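PDB 3C3J: putative tagatose-6-phosphate ketose/aldose isomerase from Escherichia coli, which is a putative member of the SIS-domain proteins, with two such domains in each chain of a two-chain assembly. Local coordinates for residues T63-D69 with R240-K245; G169-T173 with K245-L249; K225-G231 with L254-S260; K269-E275 with D302-M306; R307-A313 with P323-L327. The contacts are given in a common frame with arbitrary orientation. Residue numbers count along the deposited sequence, not the author numbering.

Contact 1: T63-D69 with R240-K245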
# COMPACT_ATOMS: atom_id res chain seq x y z
N THR A 63 9.51 7.79 -2.83
CA THR A 63 10.26 7.50 -1.59
C THR A 63 9.79 8.31 -0.38
O THR A 63 9.71 7.78 0.71
CB THR A 63 11.76 7.72 -1.82
OG1 THR A 63 12.25 6.72 -2.74
CG2 THR A 63 12.55 7.66 -0.51
N SER A 64 9.48 9.58 -0.59
CA SER A 64 9.02 10.45 0.51
C SER A 64 7.68 10.01 1.05
O SER A 64 7.39 10.29 2.20
CB SER A 64 8.96 11.92 0.08
OG SER A 64 10.27 12.42 -0.16
N ALA A 65 6.88 9.32 0.23
CA ALA A 65 5.60 8.77 0.71
C ALA A 65 5.84 7.64 1.69
O ALA A 65 5.01 7.39 2.58
CB ALA A 65 4.76 8.26 -0.46
N PHE A 66 6.95 6.93 1.54
CA PHE A 66 7.17 5.72 2.36
C PHE A 66 7.56 6.06 3.79
O PHE A 66 7.44 5.21 4.67
CB PHE A 66 8.20 4.79 1.69
CG PHE A 66 7.90 4.49 0.25
CD1 PHE A 66 6.58 4.42 -0.21
CD2 PHE A 66 8.93 4.28 -0.66
CE1 PHE A 66 6.32 4.17 -1.58
CE2 PHE A 66 8.67 4.03 -1.99
CZ PHE A 66 7.36 3.97 -2.46
N ILE A 67 7.97 7.30 4.05
CA ILE A 67 8.25 7.73 5.42
C ILE A 67 7.01 7.49 6.30
O ILE A 67 7.09 6.81 7.30
CB ILE A 67 8.71 9.22 5.51
CG1 ILE A 67 10.01 9.40 4.71
CG2 ILE A 67 8.87 9.67 7.03
CD1 ILE A 67 10.43 10.82 4.53
N GLY A 68 5.88 8.05 5.90
CA GLY A 68 4.63 7.88 6.62
C GLY A 68 4.23 6.43 6.71
O GLY A 68 3.68 6.02 7.70
N ASP A 69 4.48 5.66 5.66
CA ASP A 69 4.22 4.21 5.68
C ASP A 69 4.98 3.51 6.79
O ASP A 69 4.43 2.61 7.46
CB ASP A 69 4.54 3.56 4.34
CG ASP A 69 3.57 3.99 3.22
OD1 ASP A 69 2.51 4.56 3.51
OD2 ASP A 69 3.88 3.75 2.03
N ARG A 240 9.21 -1.53 0.91
CA ARG A 240 8.76 -0.82 -0.28
C ARG A 240 9.82 0.14 -0.81
O ARG A 240 10.09 0.16 -2.03
CB ARG A 240 7.48 -0.06 0.03
CG ARG A 240 6.78 0.48 -1.20
CD ARG A 240 5.40 1.05 -0.74
NE ARG A 240 4.56 1.43 -1.85
CZ ARG A 240 3.33 1.93 -1.70
NH1 ARG A 240 2.81 2.13 -0.49
NH2 ARG A 240 2.63 2.26 -2.76
N GLU A 241 10.43 0.90 0.09
CA GLU A 241 11.56 1.77 -0.29
C GLU A 241 12.75 0.97 -0.85
O GLU A 241 13.39 1.40 -1.83
CB GLU A 241 12.00 2.57 0.95
CG GLU A 241 13.28 3.41 0.82
CD GLU A 241 13.36 4.28 -0.45
OE1 GLU A 241 12.32 4.52 -1.12
OE2 GLU A 241 14.49 4.74 -0.74
N SER A 242 13.06 -0.15 -0.20
CA SER A 242 14.12 -1.04 -0.63
C SER A 242 13.86 -1.57 -2.03
O SER A 242 14.76 -1.58 -2.87
CB SER A 242 14.27 -2.19 0.36
OG SER A 242 14.67 -1.72 1.63
N ALA A 243 12.63 -1.99 -2.29
CA ALA A 243 12.26 -2.49 -3.61
C ALA A 243 12.40 -1.36 -4.64
O ALA A 243 12.95 -1.57 -5.70
CB ALA A 243 10.85 -3.08 -3.59
N LEU A 244 11.91 -0.15 -4.33
CA LEU A 244 11.96 0.93 -5.29
C LEU A 244 13.41 1.32 -5.64
O LEU A 244 13.73 1.61 -6.80
CB LEU A 244 11.20 2.16 -4.78
CG LEU A 244 11.13 3.30 -5.79
CD1 LEU A 244 10.51 2.82 -7.12
CD2 LEU A 244 10.38 4.48 -5.18
N LYS A 245 14.30 1.31 -4.65
CA LYS A 245 15.71 1.61 -4.90
C LYS A 245 16.33 0.67 -5.95
O LYS A 245 17.00 1.14 -6.87
CB LYS A 245 16.55 1.54 -3.62
CG LYS A 245 16.48 2.78 -2.78
CD LYS A 245 17.18 3.90 -3.47
CE LYS A 245 16.75 5.22 -2.93
NZ LYS A 245 15.30 5.57 -3.11
O HOH W 1 14.13 7.72 -4.57
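Thr63 donates a hydrogen bond from OG1 to Glu241 OE1 at 2.7 Å. The other carboxylate oxygen of Glu241 is held within its own helix, where Lys245 NZ reaches OE2 at 2.6 Å in a salt bridge. One water completes this cluster: it donates to Thr63 OG1 at 2.8 Å and accepts from Lys245 NZ at 2.9 Å, so the buried lysine charge has several partners. At the far end of the contact, Asp69 OD2 forms a salt bridge with Arg240 NH1 at 3.2 Å. Phe66 fills the space between the two polar groups. Arg240 CG sits over one face of its ring, 3.8 Å from the centroid, a CH-pi contact, while Leu244 CD2 lies at the ring edge, 3.6 Å from Phe66 CE2. The segments run nearly antiparallel, at 163°, with axes 9.8 Å apart. This buried interface joins the first SIS domain to the second; helix 174-187 packs on the 63-69 side, and strand 255-259 and helix 335-356 pack on 240-245.

Contact 2: G169-T173 with K245-L249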
# COMPACT_ATOMS: atom_id res chain seq x y z
N GLY A 169 22.11 12.54 -6.09
CA GLY A 169 21.68 11.28 -6.71
C GLY A 169 20.20 11.30 -7.02
O GLY A 169 19.40 11.84 -6.24
N PHE A 170 19.84 10.74 -8.18
CA PHE A 170 18.46 10.47 -8.58
C PHE A 170 17.65 9.81 -7.45
O PHE A 170 16.54 10.22 -7.12
CB PHE A 170 18.49 9.53 -9.81
CG PHE A 170 17.15 9.01 -10.21
CD1 PHE A 170 16.22 9.85 -10.77
CD2 PHE A 170 16.84 7.66 -10.06
CE1 PHE A 170 14.97 9.37 -11.15
CE2 PHE A 170 15.61 7.17 -10.44
CZ PHE A 170 14.67 8.02 -10.98
N ALA A 171 18.22 8.74 -6.92
CA ALA A 171 17.61 7.94 -5.87
C ALA A 171 17.90 8.59 -4.51
O ALA A 171 19.06 8.77 -4.15
CB ALA A 171 18.16 6.54 -5.91
N MSE A 172 16.85 8.90 -3.76
CA MSE A 172 16.98 9.53 -2.45
C MSE A 172 17.52 8.54 -1.43
O MSE A 172 17.07 7.40 -1.38
CB MSE A 172 15.62 10.02 -1.96
CG MSE A 172 15.03 11.17 -2.75
SE MSE A 172 13.18 11.51 -2.10
CE MSE A 172 13.52 12.04 -0.23
N THR A 173 18.50 8.97 -0.65
CA THR A 173 19.07 8.16 0.43
C THR A 173 19.07 8.99 1.72
O THR A 173 18.16 8.86 2.57
CB THR A 173 20.48 7.61 0.06
OG1 THR A 173 21.40 8.69 -0.18
CG2 THR A 173 20.40 6.71 -1.19
N LYS A 245 14.30 1.31 -4.65
CA LYS A 245 15.71 1.61 -4.90
C LYS A 245 16.33 0.67 -5.95
O LYS A 245 17.00 1.14 -6.87
CB LYS A 245 16.55 1.54 -3.62
CG LYS A 245 16.48 2.78 -2.78
CD LYS A 245 17.18 3.90 -3.47
CE LYS A 245 16.75 5.22 -2.93
NZ LYS A 245 15.30 5.57 -3.11
N VAL A 246 16.08 -0.63 -5.81
CA VAL A 246 16.56 -1.65 -6.76
C VAL A 246 16.04 -1.39 -8.14
O VAL A 246 16.75 -1.47 -9.15
CB VAL A 246 15.96 -3.05 -6.41
CG1 VAL A 246 16.06 -4.04 -7.62
CG2 VAL A 246 16.62 -3.58 -5.20
N LEU A 247 14.75 -1.09 -8.19
CA LEU A 247 14.08 -0.87 -9.44
C LEU A 247 14.67 0.36 -10.12
O LEU A 247 15.05 0.30 -11.29
CB LEU A 247 12.60 -0.73 -9.19
CG LEU A 247 11.70 -0.96 -10.36
CD1 LEU A 247 11.65 -2.44 -10.78
CD2 LEU A 247 10.31 -0.42 -9.92
N GLU A 248 14.77 1.46 -9.38
CA GLU A 248 15.31 2.72 -9.91
C GLU A 248 16.74 2.55 -10.42
O GLU A 248 17.06 2.89 -11.58
CB GLU A 248 15.35 3.77 -8.81
CG GLU A 248 14.04 4.34 -8.48
CD GLU A 248 14.10 5.37 -7.40
OE1 GLU A 248 15.02 5.34 -6.54
OE2 GLU A 248 13.20 6.22 -7.40
N LEU A 249 17.60 2.06 -9.55
CA LEU A 249 19.04 2.09 -9.83
C LEU A 249 19.44 1.06 -10.90
O LEU A 249 20.47 1.23 -11.59
CB LEU A 249 19.84 1.94 -8.54
CG LEU A 249 19.71 3.13 -7.57
CD1 LEU A 249 20.57 2.92 -6.36
CD2 LEU A 249 20.05 4.49 -8.24
O HOH W 1 14.13 7.72 -4.57
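Residues 169-173 form an irregular loop that passes alongside the last turn of helix 235-249, residues 245-249. The backbones come closest at Ala171, with Ala171 CA 6.7 Å from Lys245 CA. Helical hydrogen bonding persists here, with Leu249 N 2.9 Å from Lys245 O, whereas Thr173 occupies the N-cap position of the helix that follows the loop. Ala171 CB points into the helix surface and touches Lys245 CE at 3.6 Å, Leu249 CD2 at 3.6 Å and Glu248 OE1 at 3.4 Å. The loop belongs to the first SIS domain and the helix to the second, so this is an interdomain seam. A single water bridges it, accepting from Met172 N at 3.1 Å and Lys245 NZ at 2.9 Å while donating to Glu248 OE1 at 3.2 Å. Lys245 NZ has its strongest partner in Glu241; its salt bridge to Glu248 OE1, at 3.4 Å, is weak. Farther out, the exposed Phe170 turns its ring edge to the helix, with CE2 3.8 Å from Glu248 CB.

Contact 3: K225-G231 with L254-S260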
# COMPACT_ATOMS: atom_id res chain seq x y z
N LYS A 225 16.65 -12.41 -11.06
CA LYS A 225 15.79 -11.60 -11.92
C LYS A 225 14.66 -10.91 -11.14
O LYS A 225 13.97 -10.02 -11.67
CB LYS A 225 15.11 -12.51 -12.94
CG LYS A 225 16.08 -13.24 -13.87
CD LYS A 225 16.56 -12.35 -14.98
CE LYS A 225 17.19 -13.19 -16.12
NZ LYS A 225 16.24 -14.22 -16.65
N ARG A 226 14.42 -11.36 -9.92
CA ARG A 226 13.39 -10.78 -9.06
C ARG A 226 13.95 -10.64 -7.68
O ARG A 226 14.70 -11.51 -7.20
CB ARG A 226 12.14 -11.65 -9.01
CG ARG A 226 11.52 -11.92 -10.38
CD ARG A 226 10.30 -12.80 -10.29
NE ARG A 226 9.60 -12.88 -11.58
CZ ARG A 226 8.48 -13.58 -11.80
NH1 ARG A 226 7.93 -13.58 -13.00
NH2 ARG A 226 7.92 -14.28 -10.83
N ILE A 227 13.60 -9.53 -7.04
CA ILE A 227 13.89 -9.35 -5.64
C ILE A 227 12.60 -9.00 -4.90
O ILE A 227 11.78 -8.23 -5.39
CB ILE A 227 15.00 -8.29 -5.39
CG1 ILE A 227 15.31 -8.20 -3.89
CG2 ILE A 227 14.63 -6.94 -5.95
CD1 ILE A 227 16.62 -7.51 -3.59
N VAL A 228 12.43 -9.62 -3.74
CA VAL A 228 11.29 -9.35 -2.88
C VAL A 228 11.80 -8.98 -1.51
O VAL A 228 12.56 -9.76 -0.90
CB VAL A 228 10.33 -10.55 -2.71
CG1 VAL A 228 9.05 -10.06 -1.91
CG2 VAL A 228 9.99 -11.16 -4.04
N TYR A 229 11.38 -7.82 -1.02
CA TYR A 229 11.62 -7.44 0.38
C TYR A 229 10.36 -7.61 1.20
O TYR A 229 9.28 -7.18 0.77
CB TYR A 229 12.10 -5.99 0.47
CG TYR A 229 13.51 -5.73 -0.02
CD1 TYR A 229 14.61 -5.89 0.83
CD2 TYR A 229 13.73 -5.25 -1.30
CE1 TYR A 229 15.91 -5.62 0.39
CE2 TYR A 229 15.01 -4.97 -1.75
CZ TYR A 229 16.10 -5.15 -0.89
OH TYR A 229 17.36 -4.87 -1.34
N LEU A 230 10.51 -8.18 2.40
CA LEU A 230 9.38 -8.45 3.31
C LEU A 230 9.63 -7.84 4.69
O LEU A 230 10.74 -7.94 5.24
CB LEU A 230 9.12 -9.96 3.46
CG LEU A 230 8.88 -10.80 2.20
CD1 LEU A 230 8.79 -12.31 2.49
CD2 LEU A 230 7.63 -10.31 1.48
N GLY A 231 8.62 -7.17 5.22
CA GLY A 231 8.68 -6.60 6.57
C GLY A 231 7.28 -6.44 7.13
O GLY A 231 6.36 -6.09 6.40
N LEU A 254 16.15 -5.37 -12.72
CA LEU A 254 15.77 -6.30 -11.66
C LEU A 254 14.37 -5.94 -11.20
O LEU A 254 14.16 -4.85 -10.65
CB LEU A 254 16.76 -6.18 -10.51
CG LEU A 254 16.78 -7.20 -9.37
CD1 LEU A 254 16.46 -8.65 -9.81
CD2 LEU A 254 18.17 -7.12 -8.69
N ALA A 255 13.42 -6.83 -11.46
CA ALA A 255 12.05 -6.65 -10.99
C ALA A 255 12.06 -6.70 -9.46
O ALA A 255 12.67 -7.60 -8.86
CB ALA A 255 11.12 -7.75 -11.55
N ALA A 256 11.38 -5.76 -8.81
CA ALA A 256 11.36 -5.69 -7.35
C ALA A 256 9.94 -5.61 -6.79
O ALA A 256 9.07 -4.92 -7.34
CB ALA A 256 12.24 -4.54 -6.83
N PHE A 257 9.72 -6.32 -5.69
CA PHE A 257 8.41 -6.49 -5.05
C PHE A 257 8.58 -6.28 -3.56
O PHE A 257 9.67 -6.41 -3.01
CB PHE A 257 7.86 -7.89 -5.30
CG PHE A 257 7.84 -8.28 -6.73
CD1 PHE A 257 6.75 -8.02 -7.53
CD2 PHE A 257 8.95 -8.90 -7.30
CE1 PHE A 257 6.74 -8.37 -8.88
CE2 PHE A 257 8.96 -9.25 -8.65
CZ PHE A 257 7.85 -8.99 -9.43
N TYR A 258 7.49 -5.94 -2.89
CA TYR A 258 7.47 -5.83 -1.43
C TYR A 258 6.17 -6.40 -0.88
O TYR A 258 5.15 -6.43 -1.56
CB TYR A 258 7.58 -4.37 -0.99
CG TYR A 258 6.47 -3.51 -1.54
CD1 TYR A 258 5.32 -3.25 -0.80
CD2 TYR A 258 6.56 -3.00 -2.83
CE1 TYR A 258 4.28 -2.48 -1.33
CE2 TYR A 258 5.50 -2.23 -3.37
CZ TYR A 258 4.38 -1.97 -2.61
OH TYR A 258 3.35 -1.21 -3.14
N ASP A 259 6.20 -6.77 0.39
CA ASP A 259 5.00 -7.19 1.11
C ASP A 259 5.32 -7.36 2.57
O ASP A 259 6.46 -7.14 2.99
CB ASP A 259 4.45 -8.52 0.56
CG ASP A 259 2.90 -8.58 0.55
OD1 ASP A 259 2.21 -8.15 1.51
OD2 ASP A 259 2.37 -9.12 -0.44
N SER A 260 4.32 -7.72 3.35
CA SER A 260 4.54 -8.17 4.71
C SER A 260 4.70 -9.69 4.66
O SER A 260 4.19 -10.33 3.75
CB SER A 260 3.38 -7.81 5.61
OG SER A 260 2.23 -8.50 5.22
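A beta-alpha-beta unit brings these two strands side by side: strand 226-231 leads into helix 235-249, and the chain returns as strand 255-259, an outermost strand of this chain's second parallel sheet. Six backbone hydrogen bonds join them in the alternating pattern of parallel strands. Ala255 N binds Lys225 O at 3.2 Å, Ile227 N binds Ala255 O at 2.8 Å and Phe257 N binds Ile227 O at 2.8 Å; Tyr229 N to Phe257 O (3.0 Å), Asp259 N to Tyr229 O (3.1 Å) and Gly231 N to Asp259 O (3.1 Å) continue the ladder. Ile227, Tyr229, Ala256 and Tyr258 share one face, where Ile227 CG2 meets Ala256 CB at 3.5 Å and helix 235-249 packs on both tyrosines. Arg226, Val228 and Phe257 line the other, with Val228 CG2 4.1 Å from Phe257 CD2. Phe257 also meets Phe257 of the second subunit, and Arg226 bonds to Gly252 of that subunit. Backbone bonding thus fixes the pairing, while side chains contribute apolar and polar groups to the dimer interface.

Contact 4: K269-E275 with D302-M306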
# COMPACT_ATOMS: atom_id res chain seq x y z
N LYS A 269 3.22 -14.92 -2.92
CA LYS A 269 4.27 -15.92 -2.82
C LYS A 269 4.51 -16.65 -4.16
O LYS A 269 5.60 -17.15 -4.43
CB LYS A 269 3.88 -16.92 -1.75
CG LYS A 269 5.00 -17.75 -1.28
CD LYS A 269 4.48 -18.83 -0.33
CE LYS A 269 5.53 -19.91 -0.15
NZ LYS A 269 5.05 -21.09 0.62
N SER A 270 3.48 -16.66 -5.00
CA SER A 270 3.58 -17.27 -6.31
C SER A 270 4.66 -16.63 -7.16
O SER A 270 5.16 -17.24 -8.09
CB SER A 270 2.24 -17.18 -7.04
OG SER A 270 1.87 -15.84 -7.17
N LEU A 271 5.03 -15.40 -6.84
CA LEU A 271 6.13 -14.78 -7.57
C LEU A 271 7.51 -15.42 -7.29
O LEU A 271 8.45 -15.24 -8.06
CB LEU A 271 6.10 -13.26 -7.38
CG LEU A 271 6.70 -12.67 -6.14
CD1 LEU A 271 8.19 -12.55 -6.36
CD2 LEU A 271 6.03 -11.31 -5.81
N VAL A 272 7.66 -16.16 -6.20
CA VAL A 272 8.95 -16.74 -5.88
C VAL A 272 9.32 -17.85 -6.88
O VAL A 272 8.63 -18.86 -7.01
CB VAL A 272 9.00 -17.29 -4.44
CG1 VAL A 272 10.35 -17.92 -4.15
CG2 VAL A 272 8.71 -16.18 -3.42
N ASP A 273 10.41 -17.64 -7.60
CA ASP A 273 10.93 -18.66 -8.51
C ASP A 273 12.43 -18.85 -8.23
O ASP A 273 12.98 -18.24 -7.30
CB ASP A 273 10.64 -18.30 -9.98
CG ASP A 273 11.34 -17.02 -10.46
OD1 ASP A 273 12.38 -16.60 -9.91
OD2 ASP A 273 10.86 -16.42 -11.44
N ASP A 274 13.08 -19.69 -9.03
CA ASP A 274 14.49 -20.02 -8.79
C ASP A 274 15.47 -18.93 -9.26
O ASP A 274 16.68 -19.15 -9.24
CB ASP A 274 14.86 -21.42 -9.34
CG ASP A 274 14.82 -21.50 -10.86
OD1 ASP A 274 14.64 -20.46 -11.54
OD2 ASP A 274 14.97 -22.64 -11.39
N GLU A 275 14.95 -17.79 -9.71
CA GLU A 275 15.75 -16.61 -9.99
C GLU A 275 15.36 -15.44 -9.07
O GLU A 275 15.66 -14.29 -9.38
CB GLU A 275 15.55 -16.19 -11.43
CG GLU A 275 16.00 -17.24 -12.43
CD GLU A 275 15.68 -16.80 -13.84
OE1 GLU A 275 14.48 -16.54 -14.14
OE2 GLU A 275 16.61 -16.69 -14.64
N ASP A 302 10.57 -24.46 1.76
CA ASP A 302 10.16 -24.50 0.35
C ASP A 302 11.35 -24.69 -0.58
O ASP A 302 11.26 -25.38 -1.59
CB ASP A 302 9.48 -23.20 -0.07
CG ASP A 302 8.11 -23.01 0.53
OD1 ASP A 302 7.56 -23.99 1.11
OD2 ASP A 302 7.58 -21.88 0.43
N ASN A 303 12.45 -24.02 -0.27
CA ASN A 303 13.67 -24.11 -1.05
C ASN A 303 13.44 -23.80 -2.54
O ASN A 303 14.00 -24.46 -3.42
CB ASN A 303 14.30 -25.50 -0.86
CG ASN A 303 15.70 -25.58 -1.40
OD1 ASN A 303 16.49 -24.64 -1.27
ND2 ASN A 303 16.02 -26.68 -2.03
N GLN A 304 12.60 -22.82 -2.85
CA GLN A 304 12.34 -22.52 -4.25
C GLN A 304 12.99 -21.24 -4.76
O GLN A 304 13.27 -21.13 -5.95
CB GLN A 304 10.84 -22.62 -4.56
CG GLN A 304 9.99 -21.42 -4.29
CD GLN A 304 8.52 -21.79 -4.00
OE1 GLN A 304 8.19 -22.98 -3.85
NE2 GLN A 304 7.65 -20.78 -3.92
N ALA A 305 13.23 -20.29 -3.87
CA ALA A 305 13.95 -19.07 -4.22
C ALA A 305 15.41 -19.38 -4.56
O ALA A 305 15.98 -20.35 -4.06
CB ALA A 305 13.89 -18.07 -3.07
N MSE A 306 16.02 -18.55 -5.40
CA MSE A 306 17.47 -18.59 -5.60
C MSE A 306 18.19 -18.40 -4.29
O MSE A 306 19.19 -19.07 -4.04
CB MSE A 306 17.92 -17.52 -6.58
CG MSE A 306 19.43 -17.51 -6.88
SE MSE A 306 19.88 -16.27 -8.37
CE MSE A 306 19.54 -17.48 -9.90
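Val272 lies against the side chains of Gln304 and Ala305, its CG1 3.5 Å from Gln304 CG and 3.7 Å from Ala305 CB. Beside this small apolar patch, the extended Lys269 side chain reaches Asp302, and NZ forms a salt bridge to OD2 at 2.7 Å; Glu298, on the helix that ends at Asp302, is a second acidic partner for this lysine. The backbones then converge without conventional hydrogen bonds between them. Instead, Ala305 CA approaches Asp273 O at 3.3 Å and Asp274 CA approaches Gln304 O at 3.3 Å, both CA-H...O contacts. Asp273 OD1 accepts from Glu275 N at 2.8 Å, closing an Asx turn, and also bonds to Thr276. Met306, present as selenomethionine, packs its CB 3.4 Å from Asp274 O and its CE 3.9 Å from Glu275 CA. The two loops lead into strands 276-281 and 307-312, neighbours in the parallel sheet, and so meet at the end where both strands begin, an arrangement typical of the alpha-beta-alpha sandwich of the SIS fold.

Contact 5: R307-A313 with P323-L327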
# COMPACT_ATOMS: atom_id res chain seq x y z
N ARG A 307 17.70 -17.47 -3.47
CA ARG A 307 18.30 -17.17 -2.16
C ARG A 307 17.28 -16.51 -1.24
O ARG A 307 16.51 -15.67 -1.70
CB ARG A 307 19.52 -16.24 -2.32
CG ARG A 307 20.43 -16.21 -1.10
CD ARG A 307 21.76 -15.53 -1.36
NE ARG A 307 22.50 -16.20 -2.43
CZ ARG A 307 23.57 -15.71 -3.06
NH1 ARG A 307 24.09 -14.53 -2.71
NH2 ARG A 307 24.15 -16.41 -4.04
N VAL A 308 17.30 -16.90 0.04
CA VAL A 308 16.49 -16.28 1.09
C VAL A 308 17.45 -15.75 2.15
O VAL A 308 18.21 -16.52 2.74
CB VAL A 308 15.50 -17.25 1.74
CG1 VAL A 308 14.65 -16.52 2.85
CG2 VAL A 308 14.56 -17.88 0.68
N ILE A 309 17.43 -14.43 2.37
CA ILE A 309 18.32 -13.77 3.34
C ILE A 309 17.46 -13.16 4.44
O ILE A 309 16.55 -12.40 4.16
CB ILE A 309 19.15 -12.64 2.68
CG1 ILE A 309 20.02 -13.17 1.55
CG2 ILE A 309 20.02 -11.90 3.70
CD1 ILE A 309 20.82 -12.07 0.87
N ALA A 310 17.74 -13.54 5.68
CA ALA A 310 17.15 -12.93 6.86
C ALA A 310 18.14 -11.91 7.40
O ALA A 310 19.33 -12.23 7.59
CB ALA A 310 16.88 -13.97 7.91
N ILE A 311 17.65 -10.71 7.68
CA ILE A 311 18.41 -9.70 8.40
C ILE A 311 17.76 -9.51 9.78
O ILE A 311 16.57 -9.21 9.86
CB ILE A 311 18.50 -8.35 7.63
CG1 ILE A 311 18.97 -8.59 6.18
CG2 ILE A 311 19.44 -7.39 8.34
CD1 ILE A 311 19.00 -7.32 5.32
N ALA A 312 18.52 -9.74 10.85
CA ALA A 312 17.98 -9.72 12.21
C ALA A 312 18.98 -9.28 13.26
O ALA A 312 20.19 -9.48 13.10
CB ALA A 312 17.40 -11.10 12.58
N ALA A 313 18.46 -8.73 14.36
CA ALA A 313 19.25 -8.38 15.53
C ALA A 313 19.73 -9.62 16.29
O ALA A 313 20.83 -9.62 16.80
CB ALA A 313 18.46 -7.50 16.45
N PRO A 323 21.16 -18.24 4.42
CA PRO A 323 21.81 -16.93 4.33
C PRO A 323 21.18 -15.94 5.28
O PRO A 323 19.95 -15.88 5.38
CB PRO A 323 21.56 -16.52 2.88
CG PRO A 323 21.51 -17.82 2.15
CD PRO A 323 20.81 -18.76 3.09
N HIS A 324 22.02 -15.20 6.00
CA HIS A 324 21.55 -14.26 6.99
C HIS A 324 22.61 -13.24 7.34
O HIS A 324 23.82 -13.48 7.15
CB HIS A 324 21.10 -15.00 8.26
CG HIS A 324 22.22 -15.67 9.00
ND1 HIS A 324 22.75 -16.87 8.59
CD2 HIS A 324 22.90 -15.31 10.10
CE1 HIS A 324 23.72 -17.22 9.43
NE2 HIS A 324 23.83 -16.29 10.35
N ILE A 325 22.14 -12.10 7.84
CA ILE A 325 22.99 -11.04 8.32
C ILE A 325 22.50 -10.69 9.73
O ILE A 325 21.33 -10.39 9.92
CB ILE A 325 22.90 -9.80 7.41
CG1 ILE A 325 23.43 -10.11 6.02
CG2 ILE A 325 23.67 -8.61 7.99
CD1 ILE A 325 23.12 -9.04 5.01
N ILE A 326 23.38 -10.78 10.72
CA ILE A 326 23.05 -10.31 12.07
C ILE A 326 23.57 -8.90 12.21
O ILE A 326 24.71 -8.62 11.90
CB ILE A 326 23.64 -11.21 13.19
CG1 ILE A 326 23.25 -12.68 12.97
CG2 ILE A 326 23.20 -10.72 14.57
CD1 ILE A 326 21.76 -12.97 12.86
N LEU A 327 22.69 -8.00 12.65
CA LEU A 327 23.05 -6.61 12.83
C LEU A 327 24.15 -6.46 13.90
O LEU A 327 24.24 -7.28 14.81
CB LEU A 327 21.82 -5.79 13.24
CG LEU A 327 20.62 -5.81 12.29
CD1 LEU A 327 19.47 -5.02 12.93
CD2 LEU A 327 20.99 -5.23 10.93
O HOH W 2 22.69 -7.61 16.93
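Four backbone hydrogen bonds hold these strands in parallel register. Ala310 N donates to Pro323 O at 3.2 Å, Ile325 N to Ala310 O at 2.8 Å, Ala312 N to Ile325 O at 3.0 Å and Leu327 N to Ala312 O at 2.9 Å. Beyond the last rung a water lies 2.7 Å from Ala313 O and 2.6 Å from Leu327 O, spanning the carbonyls where the strands have ended. CA-H...O contacts accompany the ladder, among them Ile311 CA to Ile325 O at 3.4 Å. Aliphatic side chains pack outside this core: Ile311 CG2 meets Leu327 CD2 at 3.7 Å, and Ile309 CG1 meets Pro323 CB at 3.9 Å. Helix 335-356 touches Ile311, Ile325 and Leu327, while helix 288-302 packs on Val308 and Ala310; Arg300 of that helix also bonds to the carbonyls of Val308 and Pro323. Strand 307-312, short helix 317-320 and strand 324-326 make a beta-alpha-beta unit, which ends the parallel sheet of the second SIS domain in the layered alpha/beta manner of this fold.

Contacts 1 and 2 join the two SIS domains, whereas contacts 3, 4 and 5 lie within the second. Helix 235-249 serves both interdomain contacts, whose centres are 10 Å apart and which share Lys245 and a water; it is also the connection between the paired strands of contact 3, centred 13 Å from contact 1. Contacts 3 and 5 occupy opposite ends of one sheet, in the order 255-259, 226-231, 276-281, 307-312, 324-326, with centres 15 Å apart. Contact 4 follows contact 3 and precedes contact 5 along the chain, and touches contact 3 through Lys225-Glu275. Thus one helix couples the domain interface to a sheet edge that faces the second subunit.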